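Local structure of iron-binding protein (Staphylococcus epidermidis, 4M7O) at residues S31-E34 and I35-L39; Q114-D117 and E118-T122; D227-E230 and M231-R235. The protein probably binds iron, perhaps in chelated form, as the extracytoplasmic solute-binding component of an ABC-type uptake system. One frame throughout, in Å; residues are numbered along the deposited sequence.

Contact 1: residues S31-E34 and I35-L39; sequences SNTE and ILYRL
Thr33 and Tyr37, one helical turn apart, illustrate how a short helix sorts its side chains by direction. The two lie side by side and point the same way: CG2 of Thr33 lies 4.0 Å from CD1 of Tyr37. OG1 of Thr33 sits beside the backbone N (chi1 -58°), which leaves the methyl anti to that N; OG1 bonds to Asp52 and Ser27. The carbonyl oxygen of Thr33 meets the ring edge in its plane, 3.5 Å from CD1 of Tyr37, while also accepting the Tyr37 amide at 3.1 Å from N to O. Beyond the ring, Tyr37 OH is hydrogen-bonded to Lys62.

Elsewhere round the turn, side chains meet backbone. Ile35 folds CG1 back over the preceding turn, 3.2 Å from O of Ser31, and its side chain packs on Thr122, Phe123 and Ile126 of helix 116-129. Leu36 brings CG to 3.4 Å from O of Asn32 and leans on strand 25-27. Its amide bonds to that oxygen, N to O 3.0 Å, almost in line with the carbonyl. Glu34 and Arg38 share a further flank without joining their charged ends: the extended Glu34 carboxylate is paired with Arg259 and Arg263, whereas Arg38 bends away to Glu142. Successive i to i+4 amide bonds thus carry a helix with a different neighbour on each flank, as expected for helix 30-38, the crossover of the beta-alpha-beta unit between parallel strands 25-27 and 45-49.

Contact 2: residues Q114-D117 and E118-T122; sequences QSID and ETYDT
Gln114 and Glu118 open a helix N-terminus at which side chains and backbone satisfy one another, with Ser115 as the N-cap of helix 116-129. The amide of Gln114, ahead of the helix, gives an almost straight bond to the Glu118 carboxylate, N to OE2 2.9 Å with 174° at the hydrogen. It comes from above the carboxylate plane, about 46° out of it. The extended Glu118 chain reaches back along the N-terminal turn to receive it.

Ser115 then caps the helix: OG, held between its own backbone N and carbonyl carbon, accepts from the amide of Glu118, N to OG 3.0 Å. Its carbonyl oxygen is gripped twice by Thr119, by OG1 at 2.9 Å from Ser115 O and, at the longer 3.2 Å from N to Ser115 O, by the amide, and the two donors arrive from opposite faces of the carbonyl plane. With OG1 beside its own backbone N, Thr119 can use both groups on one acceptor.

Ile116 follows, its own amide bonded to Asp184 of helix 181-188. Its side chain lies beside that of Tyr120 and points the same way, so CG2 touches the phenol end at 3.4 Å from Tyr120 OH. The Ile116 carbonyl oxygen sits over one face of this ring, toward the rim, and also accepts the Tyr120 amide. Helices 133-152 and 264-275 pack against the tyrosine.

Asp117 turns its carboxylate nearly upright to the Tyr120 ring, the planes 78° apart, with Asp117 OD1 4.1 Å from Tyr120 CD2. One turn on, its backbone O accepts from Asp121 N at 3.0 Å.

Contact 3: residues D227-E230 and M231-R235; sequences DYIE and MIKKR
The carbonyl oxygen of Tyr228 accepts the amide of Ile232 at 3.0 Å from O to N, and the CG1 methylene of Ile232 crowds the same oxygen. This is an ordinary i to i+4 turn in helix 225-234, an amphipathic helix laid against the mixed sheet of the C-terminal half of a periplasmic-binding-protein fold. It is a worked example of how one buried face and one charged face share a few turns of backbone.

On the buried face, Tyr228 sends CG anti to its backbone N (chi1 -177°), carrying the ring forward beside the next turn. Ile232 crosses it at a slant. Its CG1 stands over the ring centre, 4.0 Å from the centroid and 12° off the normal, a CH-pi contact, while CD1 reaches past toward the hydroxyl end, 3.7 Å from Tyr228 CZ. Strands 216-219 and 249-251 pack on the same pair. At the ring's edge, near its plane, come the CE methyl of selenomethionine Met231, bent back at chi3, and NH1 of Arg235. The arginine and the tyrosine hydroxyl converge on one acceptor group: Glu166 takes a hydrogen bond from Tyr228 OH and a salt bridge from Arg235 NH1, which would help hold the phenol end in place and probably favours the ionised form of that carboxylate.

At the border Ile229, which also touches Ile249, accepts the Lys233 amide at its carbonyl oxygen and flanks the lysine chain with CG2. On the outer face the chemistry is looser. Lys233, extended beyond CG, crosses the bent Glu230 chain obliquely. The resulting salt bridge is long, with Lys233 NZ 3.9 Å from Glu230 OE2. The amide of Lys234 makes a weak bond to the carbonyl of Glu230, N to O 3.2 Å.

In the fold
Contacts 1 and 2 belong to neighbouring helices and touch, CD1 of Ile35 meeting OG1 of Thr122 at 4.0 Å, with centres about 14 Å apart. The centre of contact 3 lies about 38 Å from that of contact 1 and about 34 Å from that of contact 2, on the opposite side of the chain's centre and against the other sheet. The chemistry follows position. Contact 1 is largely buried, and most of its polar ends are taken by surrounding elements. Contact 2, partly buried at a helix start, meets many of its polar groups within itself through capping. Contact 3 divides between a packed aromatic face and a solvent-facing charged one. Together they sample both halves of the fold and helix 116-129.

Contact 1: residues S31-E34 and I35-L39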
loop_
_atom_site.group_PDB
_atom_site.type_symbol
_atom_site.label_atom_id
_atom_site.label_comp_id
_atom_site.label_asym_id
_atom_site.label_seq_id
_atom_site.Cartn_x
_atom_site.Cartn_y
_atom_site.Cartn_z
ATOM N N SER A 31 6.804 -4.686 -1.603
ATOM C CA SER A 31 7.254 -3.331 -1.945
ATOM C C SER A 31 8.786 -3.196 -1.882
ATOM O O SER A 31 9.402 -2.613 -2.784
ATOM C CB SER A 31 6.570 -2.265 -1.086
ATOM O OG SER A 31 6.667 -2.577 0.291
ATOM N N ASN A 32 9.392 -3.740 -0.830
ATOM C CA ASN A 32 10.851 -3.803 -0.716
ATOM C C ASN A 32 11.484 -4.471 -1.931
ATOM O O ASN A 32 12.447 -3.954 -2.511
ATOM C CB ASN A 32 11.264 -4.559 0.553
ATOM C CG ASN A 32 11.133 -3.710 1.806
ATOM O OD1 ASN A 32 10.751 -2.536 1.737
ATOM N ND2 ASN A 32 11.453 -4.299 2.962
ATOM N N THR A 33 10.937 -5.614 -2.324
ATOM C CA THR A 33 11.506 -6.350 -3.449
ATOM C C THR A 33 11.415 -5.534 -4.726
ATOM O O THR A 33 12.368 -5.494 -5.504
ATOM C CB THR A 33 10.801 -7.675 -3.654
ATOM O OG1 THR A 33 10.906 -8.463 -2.453
ATOM C CG2 THR A 33 11.435 -8.454 -4.818
ATOM N N GLU A 34 10.284 -4.859 -4.938
ATOM C CA GLU A 34 10.104 -4.076 -6.158
ATOM C C GLU A 34 11.122 -2.945 -6.232
ATOM O O GLU A 34 11.672 -2.667 -7.296
ATOM C CB GLU A 34 8.672 -3.527 -6.241
ATOM C CG GLU A 34 7.620 -4.602 -6.465
ATOM C CD GLU A 34 6.263 -4.015 -6.846
ATOM O OE1 GLU A 34 6.229 -3.002 -7.591
ATOM O OE2 GLU A 34 5.233 -4.575 -6.405
ATOM N N ILE A 35 11.365 -2.302 -5.092
ATOM C CA ILE A 35 12.273 -1.171 -5.018
ATOM C C ILE A 35 13.715 -1.623 -5.273
ATOM O O ILE A 35 14.462 -0.958 -5.995
ATOM C CB ILE A 35 12.194 -0.489 -3.636
ATOM C CG1 ILE A 35 10.812 0.149 -3.426
ATOM C CG2 ILE A 35 13.304 0.545 -3.480
ATOM C CD1 ILE A 35 10.564 0.593 -1.997
ATOM N N LEU A 36 14.106 -2.741 -4.663
ATOM C CA LEU A 36 15.445 -3.302 -4.857
ATOM C C LEU A 36 15.725 -3.575 -6.327
ATOM O O LEU A 36 16.815 -3.280 -6.823
ATOM C CB LEU A 36 15.612 -4.595 -4.048
ATOM C CG LEU A 36 15.799 -4.384 -2.548
ATOM C CD1 LEU A 36 15.731 -5.724 -1.786
ATOM C CD2 LEU A 36 17.147 -3.685 -2.317
ATOM N N TYR A 37 14.743 -4.144 -7.023
ATOM C CA TYR A 37 14.897 -4.430 -8.446
ATOM C C TYR A 37 15.036 -3.125 -9.220
ATOM O O TYR A 37 15.858 -3.037 -10.128
ATOM C CB TYR A 37 13.713 -5.250 -8.979
ATOM C CG TYR A 37 13.970 -6.739 -9.057
ATOM C CD1 TYR A 37 13.797 -7.554 -7.953
ATOM C CD2 TYR A 37 14.370 -7.331 -10.246
ATOM C CE1 TYR A 37 14.002 -8.902 -8.030
ATOM C CE2 TYR A 37 14.597 -8.685 -10.322
ATOM C CZ TYR A 37 14.411 -9.465 -9.212
ATOM O OH TYR A 37 14.638 -10.816 -9.272
ATOM N N ARG A 38 14.255 -2.106 -8.854
ATOM C CA ARG A 38 14.308 -0.829 -9.591
ATOM C C ARG A 38 15.618 -0.076 -9.310
ATOM O O ARG A 38 16.007 0.818 -10.055
ATOM C CB ARG A 38 13.084 0.050 -9.293
ATOM C CG ARG A 38 11.764 -0.470 -9.890
ATOM C CD ARG A 38 11.781 -0.486 -11.430
ATOM N NE ARG A 38 12.059 0.834 -11.982
ATOM C CZ ARG A 38 11.164 1.820 -12.079
ATOM N NH1 ARG A 38 9.919 1.644 -11.662
ATOM N NH2 ARG A 38 11.512 2.989 -12.597
ATOM N N LEU A 39 16.305 -0.461 -8.243
ATOM C CA LEU A 39 17.604 0.127 -7.920
ATOM C C LEU A 39 18.738 -0.585 -8.654
ATOM O O LEU A 39 19.895 -0.148 -8.591
ATOM C CB LEU A 39 17.866 0.106 -6.406
ATOM C CG LEU A 39 16.933 0.996 -5.572
ATOM C CD1 LEU A 39 17.368 1.038 -4.110
ATOM C CD2 LEU A 39 16.871 2.397 -6.151
#

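Contact 2: residues Q114-D117 and E118-T122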
loop_
_atom_site.group_PDB
_atom_site.type_symbol
_atom_site.label_atom_id
_atom_site.label_comp_id
_atom_site.label_asym_id
_atom_site.label_seq_id
_atom_site.Cartn_x
_atom_site.Cartn_y
_atom_site.Cartn_z
ATOM N N GLN A 114 2.579 6.059 4.694
ATOM C CA GLN A 114 1.143 6.330 4.642
ATOM C C GLN A 114 0.800 7.536 3.760
ATOM O O GLN A 114 -0.250 8.143 3.916
ATOM C CB GLN A 114 0.575 6.506 6.052
ATOM C CG GLN A 114 0.373 5.183 6.822
ATOM C CD GLN A 114 -0.604 4.215 6.133
ATOM O OE1 GLN A 114 -1.766 4.563 5.831
ATOM N NE2 GLN A 114 -0.136 2.987 5.893
ATOM N N SER A 115 1.699 7.864 2.834
ATOM C CA SER A 115 1.460 8.896 1.829
ATOM C C SER A 115 2.375 8.673 0.629
ATOM O O SER A 115 3.270 7.842 0.670
ATOM C CB SER A 115 1.744 10.278 2.397
ATOM O OG SER A 115 3.139 10.443 2.541
ATOM N N ILE A 116 2.159 9.427 -0.440
ATOM C CA ILE A 116 3.011 9.305 -1.615
ATOM C C ILE A 116 4.413 9.821 -1.297
ATOM O O ILE A 116 5.407 9.191 -1.646
ATOM C CB ILE A 116 2.403 10.063 -2.810
ATOM C CG1 ILE A 116 1.092 9.396 -3.233
ATOM C CG2 ILE A 116 3.366 10.122 -3.968
ATOM C CD1 ILE A 116 0.284 10.212 -4.229
ATOM N N ASP A 117 4.496 10.963 -0.621
ATOM C CA ASP A 117 5.795 11.526 -0.263
ATOM C C ASP A 117 6.611 10.622 0.673
ATOM O O ASP A 117 7.837 10.602 0.601
ATOM C CB ASP A 117 5.645 12.928 0.323
ATOM C CG ASP A 117 5.490 13.992 -0.755
ATOM O OD1 ASP A 117 6.530 14.437 -1.294
ATOM O OD2 ASP A 117 4.339 14.376 -1.075
ATOM N N GLU A 118 5.931 9.877 1.540
ATOM C CA GLU A 118 6.614 8.992 2.463
ATOM C C GLU A 118 7.124 7.782 1.701
ATOM O O GLU A 118 8.135 7.193 2.061
ATOM C CB GLU A 118 5.680 8.573 3.601
ATOM C CG GLU A 118 5.540 9.616 4.710
ATOM C CD GLU A 118 4.423 9.290 5.686
ATOM O OE1 GLU A 118 3.780 10.238 6.193
ATOM O OE2 GLU A 118 4.186 8.088 5.946
ATOM N N THR A 119 6.415 7.417 0.637
ATOM C CA THR A 119 6.860 6.335 -0.227
ATOM C C THR A 119 8.185 6.725 -0.882
ATOM O O THR A 119 9.128 5.928 -0.905
ATOM C CB THR A 119 5.812 6.018 -1.301
ATOM O OG1 THR A 119 4.599 5.598 -0.663
ATOM C CG2 THR A 119 6.308 4.917 -2.236
ATOM N N TYR A 120 8.252 7.951 -1.399
ATOM C CA TYR A 120 9.478 8.479 -1.978
ATOM C C TYR A 120 10.568 8.452 -0.928
ATOM O O TYR A 120 11.716 8.121 -1.237
ATOM C CB TYR A 120 9.283 9.920 -2.467
ATOM C CG TYR A 120 8.267 10.093 -3.576
ATOM C CD1 TYR A 120 7.936 9.044 -4.432
ATOM C CD2 TYR A 120 7.643 11.316 -3.774
ATOM C CE1 TYR A 120 6.993 9.220 -5.458
ATOM C CE2 TYR A 120 6.708 11.500 -4.783
ATOM C CZ TYR A 120 6.390 10.456 -5.621
ATOM O OH TYR A 120 5.461 10.675 -6.614
ATOM N N ASP A 121 10.212 8.794 0.311
ATOM C CA ASP A 121 11.169 8.718 1.415
ATOM C C ASP A 121 11.818 7.347 1.492
ATOM O O ASP A 121 13.032 7.256 1.619
ATOM C CB ASP A 121 10.525 9.037 2.763
ATOM C CG ASP A 121 10.300 10.518 2.968
ATOM O OD1 ASP A 121 10.821 11.327 2.165
ATOM O OD2 ASP A 121 9.607 10.872 3.946
ATOM N N THR A 122 11.030 6.279 1.414
ATOM C CA THR A 122 11.630 4.948 1.549
ATOM C C THR A 122 12.511 4.599 0.357
ATOM O O THR A 122 13.464 3.825 0.497
ATOM C CB THR A 122 10.596 3.829 1.759
ATOM O OG1 THR A 122 9.876 3.615 0.542
ATOM C CG2 THR A 122 9.634 4.177 2.900
#

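Contact 3: residues D227-E230 and M231-R235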
loop_
_atom_site.group_PDB
_atom_site.type_symbol
_atom_site.label_atom_id
_atom_site.label_comp_id
_atom_site.label_asym_id
_atom_site.label_seq_id
_atom_site.Cartn_x
_atom_site.Cartn_y
_atom_site.Cartn_z
ATOM N N ASP A 227 -20.537 -8.041 -4.769
ATOM C CA ASP A 227 -20.639 -8.415 -3.355
ATOM C C ASP A 227 -20.773 -7.200 -2.444
ATOM O O ASP A 227 -21.572 -7.205 -1.500
ATOM C CB ASP A 227 -19.432 -9.256 -2.919
ATOM C CG ASP A 227 -19.561 -10.716 -3.321
ATOM O OD1 ASP A 227 -20.438 -11.038 -4.153
ATOM O OD2 ASP A 227 -18.774 -11.541 -2.811
ATOM N N TYR A 228 -19.991 -6.161 -2.723
ATOM C CA TYR A 228 -20.074 -4.946 -1.927
ATOM C C TYR A 228 -21.407 -4.265 -2.184
ATOM O O TYR A 228 -22.015 -3.722 -1.259
ATOM C CB TYR A 228 -18.910 -4.007 -2.233
ATOM C CG TYR A 228 -18.895 -2.745 -1.394
ATOM C CD1 TYR A 228 -19.001 -2.801 -0.009
ATOM C CD2 TYR A 228 -18.749 -1.505 -1.985
ATOM C CE1 TYR A 228 -18.972 -1.648 0.757
ATOM C CE2 TYR A 228 -18.725 -0.345 -1.229
ATOM C CZ TYR A 228 -18.838 -0.417 0.137
ATOM O OH TYR A 228 -18.808 0.744 0.881
ATOM N N ILE A 229 -21.866 -4.320 -3.434
ATOM C CA ILE A 229 -23.172 -3.775 -3.793
ATOM C C ILE A 229 -24.282 -4.478 -3.014
ATOM O O ILE A 229 -25.205 -3.824 -2.528
ATOM C CB ILE A 229 -23.444 -3.856 -5.321
ATOM C CG1 ILE A 229 -22.535 -2.894 -6.091
ATOM C CG2 ILE A 229 -24.888 -3.516 -5.642
ATOM C CD1 ILE A 229 -22.634 -3.042 -7.602
ATOM N N GLU A 230 -24.184 -5.799 -2.861
ATOM C CA GLU A 230 -25.217 -6.529 -2.123
ATOM C C GLU A 230 -25.192 -6.214 -0.626
ATOM O O GLU A 230 -26.245 -6.096 0.001
ATOM C CB GLU A 230 -25.144 -8.038 -2.382
ATOM C CG GLU A 230 -25.463 -8.432 -3.831
ATOM C CD GLU A 230 -26.849 -7.974 -4.297
ATOM O OE1 GLU A 230 -27.841 -8.261 -3.595
ATOM O OE2 GLU A 230 -26.950 -7.329 -5.368
HETATM N N MSE A 231 -24.000 -6.060 -0.056
HETATM C CA MSE A 231 -23.893 -5.645 1.336
HETATM C C MSE A 231 -24.557 -4.290 1.558
HETATM O O MSE A 231 -25.298 -4.110 2.520
HETATM C CB MSE A 231 -22.431 -5.553 1.757
HETATM C CG MSE A 231 -21.702 -6.875 1.813
HETATM SE SE MSE A 231 -19.800 -6.530 2.127
HETATM C CE MSE A 231 -20.025 -5.170 3.516
ATOM N N ILE A 232 -24.261 -3.336 0.680
ATOM C CA ILE A 232 -24.826 -1.989 0.780
ATOM C C ILE A 232 -26.345 -2.033 0.755
ATOM O O ILE A 232 -27.003 -1.334 1.520
ATOM C CB ILE A 232 -24.327 -1.071 -0.359
ATOM C CG1 ILE A 232 -22.822 -0.844 -0.238
ATOM C CG2 ILE A 232 -25.049 0.258 -0.340
ATOM C CD1 ILE A 232 -22.403 -0.281 1.095
ATOM N N LYS A 233 -26.896 -2.872 -0.114
ATOM C CA LYS A 233 -28.342 -3.005 -0.225
ATOM C C LYS A 233 -28.951 -3.553 1.052
ATOM O O LYS A 233 -30.102 -3.275 1.351
ATOM C CB LYS A 233 -28.732 -3.885 -1.417
ATOM C CG LYS A 233 -28.620 -3.187 -2.755
ATOM C CD LYS A 233 -29.083 -4.091 -3.895
ATOM C CE LYS A 233 -29.129 -3.333 -5.217
ATOM N NZ LYS A 233 -29.124 -4.252 -6.391
ATOM N N LYS A 234 -28.183 -4.323 1.812
ATOM C CA LYS A 234 -28.722 -4.882 3.051
ATOM C C LYS A 234 -28.548 -3.951 4.257
ATOM O O LYS A 234 -29.093 -4.202 5.332
ATOM C CB LYS A 234 -28.157 -6.285 3.306
ATOM C CG LYS A 234 -28.572 -7.301 2.233
ATOM C CD LYS A 234 -28.015 -8.700 2.501
ATOM C CE LYS A 234 -28.312 -9.648 1.342
ATOM N NZ LYS A 234 -27.468 -10.873 1.394
ATOM N N ARG A 235 -27.810 -2.863 4.063
ATOM C CA ARG A 235 -27.659 -1.849 5.101
ATOM C C ARG A 235 -28.855 -0.922 5.155
ATOM O O ARG A 235 -29.181 -0.245 4.165
ATOM C CB ARG A 235 -26.406 -1.016 4.862
ATOM C CG ARG A 235 -25.179 -1.639 5.447
ATOM C CD ARG A 235 -23.939 -0.850 5.116
ATOM N NE ARG A 235 -22.772 -1.725 5.114
ATOM C CZ ARG A 235 -21.554 -1.349 4.756
ATOM N NH1 ARG A 235 -20.566 -2.226 4.775
ATOM N NH2 ARG A 235 -21.330 -0.101 4.371
#